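Long-range contacts in TipC2 (Streptococcus intermedius B196, PDB 6DHX), which probably acts as an immunity protein that neutralises an antibacterial toxin exported by the type VII secretion system, so protecting the bacterium that makes it: residues I21-Y26 with Y110-R115; N40-V45 with I63-I68; V121-E126 with R141-K146. All coordinates share one frame; numbering follows the deposited sequence.

Contact 1 (I21-Y26 with Y110-R115); sequences IFDEIY and YTRQDR. With SO4 (sulfate ion), chain D.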
loop_
_atom_site.group_PDB
_atom_site.type_symbol
_atom_site.label_atom_id
_atom_site.label_comp_id
_atom_site.label_asym_id
_atom_site.label_seq_id
_atom_site.Cartn_x
_atom_site.Cartn_y
_atom_site.Cartn_z
ATOM N N ILE A 21 0.423 11.393 -7.734
ATOM C CA ILE A 21 1.587 10.910 -7.013
ATOM C C ILE A 21 1.770 9.414 -7.186
ATOM O O ILE A 21 2.910 8.922 -7.130
ATOM C CB ILE A 21 1.488 11.289 -5.514
ATOM C CG1 ILE A 21 2.819 11.039 -4.822
ATOM C CG2 ILE A 21 0.301 10.515 -4.820
ATOM C CD1 ILE A 21 2.931 11.782 -3.455
ATOM N N PHE A 22 0.691 8.663 -7.419
ATOM C CA PHE A 22 0.819 7.220 -7.598
ATOM C C PHE A 22 1.419 6.900 -8.966
ATOM O O PHE A 22 2.238 5.988 -9.075
ATOM C CB PHE A 22 -0.553 6.530 -7.424
ATOM C CG PHE A 22 -1.182 6.896 -6.088
ATOM C CD1 PHE A 22 -0.640 6.372 -4.904
ATOM C CD2 PHE A 22 -2.170 7.846 -6.017
ATOM C CE1 PHE A 22 -1.120 6.780 -3.650
ATOM C CE2 PHE A 22 -2.669 8.272 -4.751
ATOM C CZ PHE A 22 -2.132 7.725 -3.578
ATOM N N ASP A 23 1.010 7.627 -10.012
ATOM C CA ASP A 23 1.709 7.513 -11.302
ATOM C C ASP A 23 3.198 7.792 -11.128
ATOM O O ASP A 23 4.044 7.183 -11.786
ATOM C CB ASP A 23 1.199 8.534 -12.329
ATOM C CG ASP A 23 -0.158 8.205 -12.918
ATOM O OD1 ASP A 23 -0.610 7.040 -12.949
ATOM O OD2 ASP A 23 -0.794 9.179 -13.421
ATOM N N GLU A 24 3.531 8.807 -10.342
ATOM C CA GLU A 24 4.928 9.178 -10.197
ATOM C C GLU A 24 5.727 8.032 -9.571
ATOM O O GLU A 24 6.795 7.640 -10.069
ATOM C CB GLU A 24 4.965 10.464 -9.363
ATOM C CG GLU A 24 6.235 11.165 -9.275
ATOM C CD GLU A 24 6.067 12.404 -8.394
ATOM O OE1 GLU A 24 6.064 12.207 -7.159
ATOM O OE2 GLU A 24 5.913 13.521 -8.952
ATOM N N ILE A 25 5.200 7.450 -8.498
ATOM C CA ILE A 25 5.838 6.289 -7.873
ATOM C C ILE A 25 5.922 5.112 -8.849
ATOM O O ILE A 25 6.978 4.465 -8.960
ATOM C CB ILE A 25 5.092 5.871 -6.592
ATOM C CG1 ILE A 25 5.162 6.987 -5.527
ATOM C CG2 ILE A 25 5.702 4.560 -6.034
ATOM C CD1 ILE A 25 4.081 6.806 -4.345
ATOM N N TYR A 26 4.819 4.816 -9.539
ATOM C CA TYR A 26 4.798 3.687 -10.469
ATOM C C TYR A 26 5.842 3.893 -11.570
ATOM O O TYR A 26 6.654 2.997 -11.862
ATOM C CB TYR A 26 3.385 3.546 -11.070
ATOM C CG TYR A 26 3.255 2.418 -12.064
ATOM C CD1 TYR A 26 3.656 2.591 -13.398
ATOM C CD2 TYR A 26 2.705 1.169 -11.682
ATOM C CE1 TYR A 26 3.545 1.536 -14.302
ATOM C CE2 TYR A 26 2.599 0.114 -12.595
ATOM C CZ TYR A 26 3.011 0.314 -13.887
ATOM O OH TYR A 26 2.912 -0.666 -14.824
ATOM N N TYR A 110 -3.730 1.302 -6.435
ATOM C CA TYR A 110 -3.860 2.291 -7.490
ATOM C C TYR A 110 -3.740 1.584 -8.837
ATOM O O TYR A 110 -2.674 1.041 -9.163
ATOM C CB TYR A 110 -2.793 3.366 -7.350
ATOM C CG TYR A 110 -2.795 4.287 -8.544
ATOM C CD1 TYR A 110 -3.764 5.294 -8.643
ATOM C CD2 TYR A 110 -1.853 4.142 -9.563
ATOM C CE1 TYR A 110 -3.774 6.142 -9.719
ATOM C CE2 TYR A 110 -1.840 5.000 -10.663
ATOM C CZ TYR A 110 -2.814 6.004 -10.723
ATOM O OH TYR A 110 -2.887 6.901 -11.774
ATOM N N THR A 111 -4.835 1.598 -9.624
ATOM C CA THR A 111 -4.888 0.910 -10.901
ATOM C C THR A 111 -4.550 1.926 -11.990
ATOM O O THR A 111 -5.142 3.008 -12.043
ATOM C CB THR A 111 -6.252 0.248 -11.142
ATOM O OG1 THR A 111 -7.345 1.054 -10.614
ATOM C CG2 THR A 111 -6.264 -1.108 -10.389
ATOM N N ARG A 112 -3.539 1.599 -12.790
ATOM C CA ARG A 112 -3.013 2.530 -13.790
ATOM C C ARG A 112 -4.029 2.845 -14.870
ATOM O O ARG A 112 -4.100 3.986 -15.348
ATOM C CB ARG A 112 -1.759 1.925 -14.450
ATOM C CG ARG A 112 -0.549 2.015 -13.488
ATOM C CD ARG A 112 0.145 3.372 -13.652
ATOM N NE ARG A 112 0.828 3.504 -14.944
ATOM C CZ ARG A 112 1.469 4.602 -15.330
ATOM N NH1 ARG A 112 1.455 5.683 -14.530
ATOM N NH2 ARG A 112 2.141 4.597 -16.527
ATOM N N GLN A 113 -4.779 1.846 -15.314
ATOM C CA GLN A 113 -5.569 2.039 -16.528
ATOM C C GLN A 113 -6.778 2.956 -16.335
ATOM O O GLN A 113 -7.271 3.487 -17.337
ATOM C CB GLN A 113 -6.031 0.709 -17.138
ATOM C CG GLN A 113 -4.816 -0.200 -17.580
ATOM C CD GLN A 113 -3.773 0.576 -18.385
ATOM O OE1 GLN A 113 -4.095 1.187 -19.382
ATOM N NE2 GLN A 113 -2.548 0.602 -17.907
ATOM N N ASP A 114 -7.233 3.185 -15.100
ATOM C CA ASP A 114 -8.366 4.064 -14.849
ATOM C C ASP A 114 -7.994 5.122 -13.818
ATOM O O ASP A 114 -8.893 5.814 -13.285
ATOM C CB ASP A 114 -9.596 3.253 -14.416
ATOM C CG ASP A 114 -9.338 2.432 -13.156
ATOM O OD1 ASP A 114 -8.240 2.547 -12.567
ATOM O OD2 ASP A 114 -10.255 1.676 -12.759
ATOM N N ARG A 115 -6.686 5.276 -13.541
ATOM C CA ARG A 115 -6.158 6.253 -12.588
ATOM C C ARG A 115 -7.005 6.308 -11.323
ATOM O O ARG A 115 -7.505 7.359 -10.922
ATOM C CB ARG A 115 -6.053 7.644 -13.249
ATOM C CG ARG A 115 -4.951 7.649 -14.361
ATOM C CD ARG A 115 -4.587 9.072 -14.877
ATOM N NE ARG A 115 -3.933 9.054 -16.243
ATOM C CZ ARG A 115 -2.643 8.768 -16.488
ATOM N NH1 ARG A 115 -2.185 8.800 -17.733
ATOM N NH2 ARG A 115 -1.790 8.440 -15.510
HETATM S S SO4 D . 0.965 1.790 -18.420
HETATM O O1 SO4 D . 0.303 1.679 -17.133
HETATM O O2 SO4 D . 0.259 2.701 -19.287
HETATM O O3 SO4 D . 1.049 0.456 -18.991
HETATM O O4 SO4 D . 2.240 2.376 -18.218
HETATM O O HOH W 1 -1.784 5.562 -15.288
#

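Contact 2 (N40-V45 with I63-I68); sequences NKLTDV and ILYKDI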
loop_
_atom_site.group_PDB
_atom_site.type_symbol
_atom_site.label_atom_id
_atom_site.label_comp_id
_atom_site.label_asym_id
_atom_site.label_seq_id
_atom_site.Cartn_x
_atom_site.Cartn_y
_atom_site.Cartn_z
ATOM N N ASN A 40 16.132 2.088 -3.283
ATOM C CA ASN A 40 17.434 1.936 -2.640
ATOM C C ASN A 40 17.810 3.201 -1.886
ATOM O O ASN A 40 18.611 3.118 -0.956
ATOM C CB ASN A 40 18.554 1.624 -3.662
ATOM C CG ASN A 40 18.373 0.236 -4.317
ATOM O OD1 ASN A 40 17.722 -0.620 -3.758
ATOM N ND2 ASN A 40 18.943 0.043 -5.495
ATOM N N LYS A 41 17.247 4.347 -2.275
ATOM C CA LYS A 41 17.554 5.639 -1.648
ATOM C C LYS A 41 16.852 5.815 -0.305
ATOM O O LYS A 41 17.227 6.719 0.438
ATOM C CB LYS A 41 17.163 6.800 -2.580
ATOM C CG LYS A 41 18.052 6.901 -3.860
ATOM C CD LYS A 41 17.604 8.082 -4.748
ATOM C CE LYS A 41 18.500 8.216 -5.991
ATOM N NZ LYS A 41 18.196 9.436 -6.777
ATOM N N LEU A 42 15.863 4.965 0.023
ATOM C CA LEU A 42 15.022 5.147 1.223
ATOM C C LEU A 42 15.538 4.188 2.286
ATOM O O LEU A 42 15.315 2.972 2.205
ATOM C CB LEU A 42 13.544 4.881 0.917
ATOM C CG LEU A 42 12.563 5.081 2.085
ATOM C CD1 LEU A 42 12.615 6.552 2.551
ATOM C CD2 LEU A 42 11.139 4.714 1.556
ATOM N N THR A 43 16.165 4.736 3.324
ATOM C CA THR A 43 16.857 3.880 4.274
ATOM C C THR A 43 15.886 3.065 5.132
ATOM O O THR A 43 16.257 1.993 5.597
ATOM C CB THR A 43 17.789 4.768 5.135
ATOM O OG1 THR A 43 18.844 5.207 4.292
ATOM C CG2 THR A 43 18.422 3.953 6.265
ATOM N N ASP A 44 14.643 3.532 5.341
ATOM C CA ASP A 44 13.703 2.795 6.184
ATOM C C ASP A 44 13.131 1.546 5.527
ATOM O O ASP A 44 12.353 0.866 6.199
ATOM C CB ASP A 44 12.506 3.676 6.602
ATOM C CG ASP A 44 12.875 4.669 7.698
ATOM O OD1 ASP A 44 13.932 4.479 8.344
ATOM O OD2 ASP A 44 12.098 5.615 7.949
ATOM N N VAL A 45 13.438 1.242 4.262
ATOM C CA VAL A 45 12.791 0.073 3.662
ATOM C C VAL A 45 13.837 -0.891 3.127
ATOM O O VAL A 45 14.997 -0.524 2.879
ATOM C CB VAL A 45 11.802 0.492 2.543
ATOM C CG1 VAL A 45 10.777 1.512 3.096
ATOM C CG2 VAL A 45 12.588 1.077 1.302
ATOM N N ILE A 63 8.504 -3.532 -1.797
ATOM C CA ILE A 63 9.149 -2.692 -0.794
ATOM C C ILE A 63 8.579 -3.095 0.557
ATOM O O ILE A 63 7.351 -3.213 0.700
ATOM C CB ILE A 63 8.872 -1.198 -1.062
ATOM C CG1 ILE A 63 9.182 -0.814 -2.537
ATOM C CG2 ILE A 63 9.588 -0.321 -0.037
ATOM C CD1 ILE A 63 10.644 -1.167 -3.016
ATOM N N LEU A 64 9.443 -3.310 1.533
ATOM C CA LEU A 64 9.000 -3.742 2.860
ATOM C C LEU A 64 9.637 -2.825 3.894
ATOM O O LEU A 64 10.876 -2.695 3.929
ATOM C CB LEU A 64 9.453 -5.210 3.139
ATOM C CG LEU A 64 8.991 -5.797 4.467
ATOM C CD1 LEU A 64 7.425 -5.944 4.388
ATOM C CD2 LEU A 64 9.602 -7.171 4.772
ATOM N N TYR A 65 8.817 -2.210 4.749
ATOM C CA TYR A 65 9.403 -1.369 5.790
ATOM C C TYR A 65 10.141 -2.222 6.812
ATOM O O TYR A 65 9.645 -3.262 7.255
ATOM C CB TYR A 65 8.325 -0.518 6.493
ATOM C CG TYR A 65 8.120 0.762 5.738
ATOM C CD1 TYR A 65 7.439 0.764 4.516
ATOM C CD2 TYR A 65 8.664 1.959 6.198
ATOM C CE1 TYR A 65 7.286 1.947 3.747
ATOM C CE2 TYR A 65 8.538 3.145 5.455
ATOM C CZ TYR A 65 7.848 3.126 4.239
ATOM O OH TYR A 65 7.701 4.276 3.510
ATOM N N LYS A 66 11.341 -1.759 7.183
ATOM C CA LYS A 66 12.162 -2.424 8.188
ATOM C C LYS A 66 11.524 -2.308 9.568
ATOM O O LYS A 66 10.822 -1.348 9.877
ATOM C CB LYS A 66 13.575 -1.801 8.236
ATOM C CG LYS A 66 14.390 -1.919 6.930
ATOM C CD LYS A 66 15.686 -1.079 6.975
ATOM C CE LYS A 66 16.535 -1.241 5.693
ATOM N NZ LYS A 66 17.778 -0.327 5.720
ATOM N N ASP A 67 11.804 -3.295 10.414
ATOM C CA ASP A 67 11.255 -3.291 11.769
ATOM C C ASP A 67 11.604 -2.009 12.530
ATOM O O ASP A 67 10.748 -1.462 13.239
ATOM C CB ASP A 67 11.743 -4.523 12.519
ATOM C CG ASP A 67 11.280 -5.805 11.879
ATOM O OD1 ASP A 67 10.208 -5.797 11.219
ATOM O OD2 ASP A 67 11.985 -6.826 12.037
ATOM N N ILE A 68 12.840 -1.496 12.372
ATOM C CA ILE A 68 13.232 -0.215 12.986
ATOM C C ILE A 68 12.277 0.910 12.603
ATOM O O ILE A 68 12.104 1.883 13.355
ATOM C CB ILE A 68 14.693 0.159 12.612
ATOM C CG1 ILE A 68 15.018 1.612 12.967
ATOM C CG2 ILE A 68 14.967 0.029 11.142
ATOM C CD1 ILE A 68 15.408 1.849 14.395
#

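Contact 3 (V121-E126 with R141-K146); sequences VKIALE and RAYLKK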
loop_
_atom_site.group_PDB
_atom_site.type_symbol
_atom_site.label_atom_id
_atom_site.label_comp_id
_atom_site.label_asym_id
_atom_site.label_seq_id
_atom_site.Cartn_x
_atom_site.Cartn_y
_atom_site.Cartn_z
ATOM N N VAL A 121 -10.511 -2.694 3.237
ATOM C CA VAL A 121 -10.159 -3.209 4.563
ATOM C C VAL A 121 -10.351 -4.717 4.587
ATOM O O VAL A 121 -11.410 -5.224 4.168
ATOM C CB VAL A 121 -11.036 -2.606 5.677
ATOM C CG1 VAL A 121 -10.414 -2.917 6.971
ATOM C CG2 VAL A 121 -11.190 -1.161 5.534
ATOM N N LYS A 122 -9.372 -5.419 5.137
ATOM C CA LYS A 122 -9.407 -6.862 5.304
ATOM C C LYS A 122 -9.006 -7.201 6.736
ATOM O O LYS A 122 -8.503 -6.354 7.492
ATOM C CB LYS A 122 -8.445 -7.545 4.306
ATOM C CG LYS A 122 -8.741 -7.278 2.818
ATOM C CD LYS A 122 -7.654 -7.948 1.955
ATOM C CE LYS A 122 -7.724 -7.563 0.460
ATOM N NZ LYS A 122 -8.827 -6.628 0.196
ATOM N N ILE A 123 -9.207 -8.463 7.105
ATOM C CA ILE A 123 -8.866 -8.969 8.419
ATOM C C ILE A 123 -7.918 -10.149 8.249
ATOM O O ILE A 123 -8.049 -10.930 7.302
ATOM C CB ILE A 123 -10.143 -9.393 9.194
ATOM C CG1 ILE A 123 -11.002 -8.154 9.505
ATOM C CG2 ILE A 123 -9.791 -10.155 10.415
ATOM C CD1 ILE A 123 -10.380 -7.219 10.591
ATOM N N ALA A 124 -6.948 -10.268 9.149
ATOM C CA ALA A 124 -6.131 -11.472 9.275
ATOM C C ALA A 124 -6.346 -12.085 10.652
ATOM O O ALA A 124 -6.254 -11.385 11.667
ATOM C CB ALA A 124 -4.636 -11.152 9.069
ATOM N N LEU A 125 -6.649 -13.387 10.681
ATOM C CA LEU A 125 -6.757 -14.158 11.915
ATOM C C LEU A 125 -5.509 -14.999 12.084
ATOM O O LEU A 125 -5.144 -15.753 11.179
ATOM C CB LEU A 125 -7.975 -15.076 11.895
ATOM C CG LEU A 125 -9.323 -14.411 11.716
ATOM C CD1 LEU A 125 -10.429 -15.468 11.895
ATOM C CD2 LEU A 125 -9.466 -13.282 12.718
ATOM N N GLU A 126 -4.856 -14.874 13.231
ATOM C CA GLU A 126 -3.626 -15.615 13.468
ATOM C C GLU A 126 -3.966 -16.895 14.209
ATOM O O GLU A 126 -4.439 -16.847 15.349
ATOM C CB GLU A 126 -2.636 -14.795 14.278
ATOM C CG GLU A 126 -2.300 -13.477 13.657
ATOM C CD GLU A 126 -1.584 -12.585 14.652
ATOM O OE1 GLU A 126 -1.427 -13.018 15.815
ATOM O OE2 GLU A 126 -1.177 -11.469 14.270
ATOM N N ARG A 141 -16.552 -6.004 8.792
ATOM C CA ARG A 141 -17.196 -5.028 9.664
ATOM C C ARG A 141 -17.526 -5.610 11.040
ATOM O O ARG A 141 -17.463 -4.885 12.038
ATOM C CB ARG A 141 -18.451 -4.453 9.006
ATOM C CG ARG A 141 -18.105 -3.612 7.767
ATOM C CD ARG A 141 -19.365 -3.030 7.113
ATOM N NE ARG A 141 -19.945 -1.938 7.894
ATOM C CZ ARG A 141 -21.004 -1.214 7.510
ATOM N NH1 ARG A 141 -21.609 -1.453 6.350
ATOM N NH2 ARG A 141 -21.425 -0.214 8.278
ATOM N N ALA A 142 -17.847 -6.905 11.138
ATOM C CA ALA A 142 -18.085 -7.490 12.460
ATOM C C ALA A 142 -16.827 -7.436 13.335
ATOM O O ALA A 142 -16.913 -7.149 14.540
ATOM C CB ALA A 142 -18.596 -8.932 12.341
ATOM N N TYR A 143 -15.662 -7.745 12.756
ATOM C CA TYR A 143 -14.427 -7.641 13.521
ATOM C C TYR A 143 -14.167 -6.202 13.915
ATOM O O TYR A 143 -13.725 -5.932 15.043
ATOM C CB TYR A 143 -13.234 -8.187 12.727
ATOM C CG TYR A 143 -13.174 -9.677 12.703
ATOM C CD1 TYR A 143 -12.634 -10.390 13.779
ATOM C CD2 TYR A 143 -13.693 -10.386 11.617
ATOM C CE1 TYR A 143 -12.618 -11.778 13.769
ATOM C CE2 TYR A 143 -13.688 -11.760 11.597
ATOM C CZ TYR A 143 -13.141 -12.451 12.661
ATOM O OH TYR A 143 -13.126 -13.824 12.605
ATOM N N LEU A 144 -14.364 -5.263 12.977
ATOM C CA LEU A 144 -14.083 -3.864 13.305
ATOM C C LEU A 144 -14.978 -3.402 14.443
ATOM O O LEU A 144 -14.507 -2.770 15.403
ATOM C CB LEU A 144 -14.268 -2.970 12.078
ATOM C CG LEU A 144 -13.337 -3.303 10.918
ATOM C CD1 LEU A 144 -13.652 -2.373 9.761
ATOM C CD2 LEU A 144 -11.848 -3.125 11.321
ATOM N N LYS A 145 -16.277 -3.725 14.352
ATOM C CA LYS A 145 -17.217 -3.367 15.425
ATOM C C LYS A 145 -16.820 -3.996 16.754
ATOM O O LYS A 145 -16.888 -3.343 17.804
ATOM C CB LYS A 145 -18.635 -3.771 15.032
ATOM C CG LYS A 145 -19.703 -3.426 16.103
ATOM C CD LYS A 145 -21.059 -4.026 15.675
ATOM C CE LYS A 145 -22.142 -3.836 16.733
ATOM N NZ LYS A 145 -23.252 -4.805 16.491
ATOM N N LYS A 146 -16.402 -5.259 16.740
ATOM C CA LYS A 146 -16.014 -5.905 17.993
ATOM C C LYS A 146 -14.877 -5.156 18.674
ATOM O O LYS A 146 -14.919 -4.904 19.882
ATOM C CB LYS A 146 -15.626 -7.353 17.736
ATOM C CG LYS A 146 -15.095 -8.066 18.920
ATOM C CD LYS A 146 -14.946 -9.545 18.617
ATOM C CE LYS A 146 -14.608 -10.291 19.908
ATOM N NZ LYS A 146 -13.902 -11.555 19.574
#

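Contact 1 (I21-Y26 with Y110-R115)
Asp23 OD1 is gripped three times. Tyr110 OH donates to it at 2.6 Å, from above the carboxylate plane. Arg112 NH1 reaches OD1 at 2.9 Å, a salt bridge whose hydrogen bond is bent and weak; NH1 is also hydrogen-bonded to Gln27. A water that also donates to Arg112 O gives the third bond. The other oxygen, Asp23 OD2, forms a very short salt bridge to Arg115 NH2 (2.4 Å) and accepts a hydrogen bond from Lys19 N. With two arginines so near, the carboxylate is probably held ionised.

Arg112 bends at chi2 (-87°) and chi3 (-69°), which lays its guanidinium almost flat against one face of the Tyr26 ring. Arg112 CD sits over that face, 3.7 Å from the Tyr26 ring centroid. The NE and NH2 side of Arg112 turns to a sulfate, probably from the crystallisation liquor. Arg112 NE donates to SO4 O1 and Arg112 NH2, in the straighter bond, to SO4 O4 (2.8 Å). Tyr26 OH is hydrogen-bonded to Asn88, which also holds the sulfate.

Phe22 meets Tyr110 through CB, which lies over the phenol face 3.5 Å from the Tyr110 ring centroid. The two rings themselves barely overlap.

The helix 21-32 thus lies against the end of strand 102-111. Phe22 reaches Ile90, Ile92 and Leu117 on strands 89-99 and 116-127, while Ile21 and Ile25 pack on helix 151-173.

Contact 2 (N40-V45 with I63-I68)
Val45, the last residue of a type I turn from Leu42, begins strand 45-51 and forms an antiparallel non-hydrogen-bonded pair with Tyr65. Beyond the pair, Lys66 N donates to Asp44 O at 3.0 Å in a nearly straight bond (171°).

Val45 carries most of the apolar contact. Its CG1 is anti to the carbonyl carbon and stands over the centre of the Tyr65 ring. Val45 CG1 is 3.4 Å from the Tyr65 ring centroid, a close CH-pi contact. The CB of Val45 presses on Ile63 CG2 at 3.5 Å, tighter than usual for two carbons. Leu42 CD2 comes near the hydroxyl end of Tyr65, and that hydroxyl is hydrogen-bonded to Asp169 of helix 151-173.

Lys66 is extended beyond CG and runs alongside the turn. At its tip, Lys66 NZ donates to Thr43 O at 2.8 Å, in the carbonyl plane. The carboxylate of Asp44 stays apart: Asp44 OD1 is 6.7 Å from Lys66 NZ.

The polar tie is therefore one of ammonium and amide to backbone carbonyls, not of charge to opposite charge. Both acceptors, Thr43 O and Asp44 O, are main-chain atoms of the turn, so on that side the bonds use no side chain.

Contact 3 (V121-E126 with R141-K146)
Tyr143 lays one face of its ring over Ile123 and brings its hydroxyl end to Leu125. It points from the helix toward the strand, with CG anti to the carbonyl carbon (chi1 -77°). Ile123 CG2 stands above that face, offset toward the rim, 4.2 Å from the Tyr143 ring centroid. The other branch of the isoleucine reaches the root of the tyrosine: Ile123 CD1 is 3.7 Å from Tyr143 CB. So one isoleucine covers both the ring and the stem that carries it.

Leu125 meets the far end of the ring, with the two side chains crossing at about a right angle. Its CD1 closes on the hydroxyl, with Leu125 CD1 to Tyr143 OH at 3.2 Å. The second methyl touches the ring carbons, with Leu125 CD2 to Tyr143 CE1 at 3.6 Å. Tyr143 also touches Ile134 of strand 130-134.

The next residue, Leu144, fills in beside Tyr143. Leu144 CD1 lies 4.3 Å from Val121 CG1, and Leu144 CD2 lies 4.4 Å from Ile123 CD1. These are looser contacts. No hydrogen bond crosses between the two segments, so they meet by apolar packing alone. Val140 of the same helix extends the layer onto Val121 and Ile123, and Trp195 touches Leu144.

The strand alternates. Val121 and Ile123 face the helix, while Lys122 points away and makes a cation-pi contact with Trp107.

The segment axes cross at 76° and approach to 8.9 Å. Strands 116-127 and 130-134 are antiparallel neighbours, and helix 137-146 follows them. The arrangement is a beta-beta-alpha unit: a hairpin whose following helix folds back across one face of the sheet.

All three contacts reach the same mixed sheet, but none touches another. Along the chain, contact 2 is nested inside the loop closed by contact 1, and contact 3 opens after both have closed. Contacts 1 and 2 have centres about 21 Å apart. Contact 3 lies about 28 Å from contact 1 and about 27 Å from contact 2, between centres, and contacts 1 and 3 are on opposite sides of the chain's centre. Strands 102-111 and 116-127, used by contacts 1 and 3, are neighbours in the sheet. Helix 151-173 is touched by side chains of contacts 1 and 2. Together the contacts tie two helices and the lead-in to strand 45-51 to different places on one sheet.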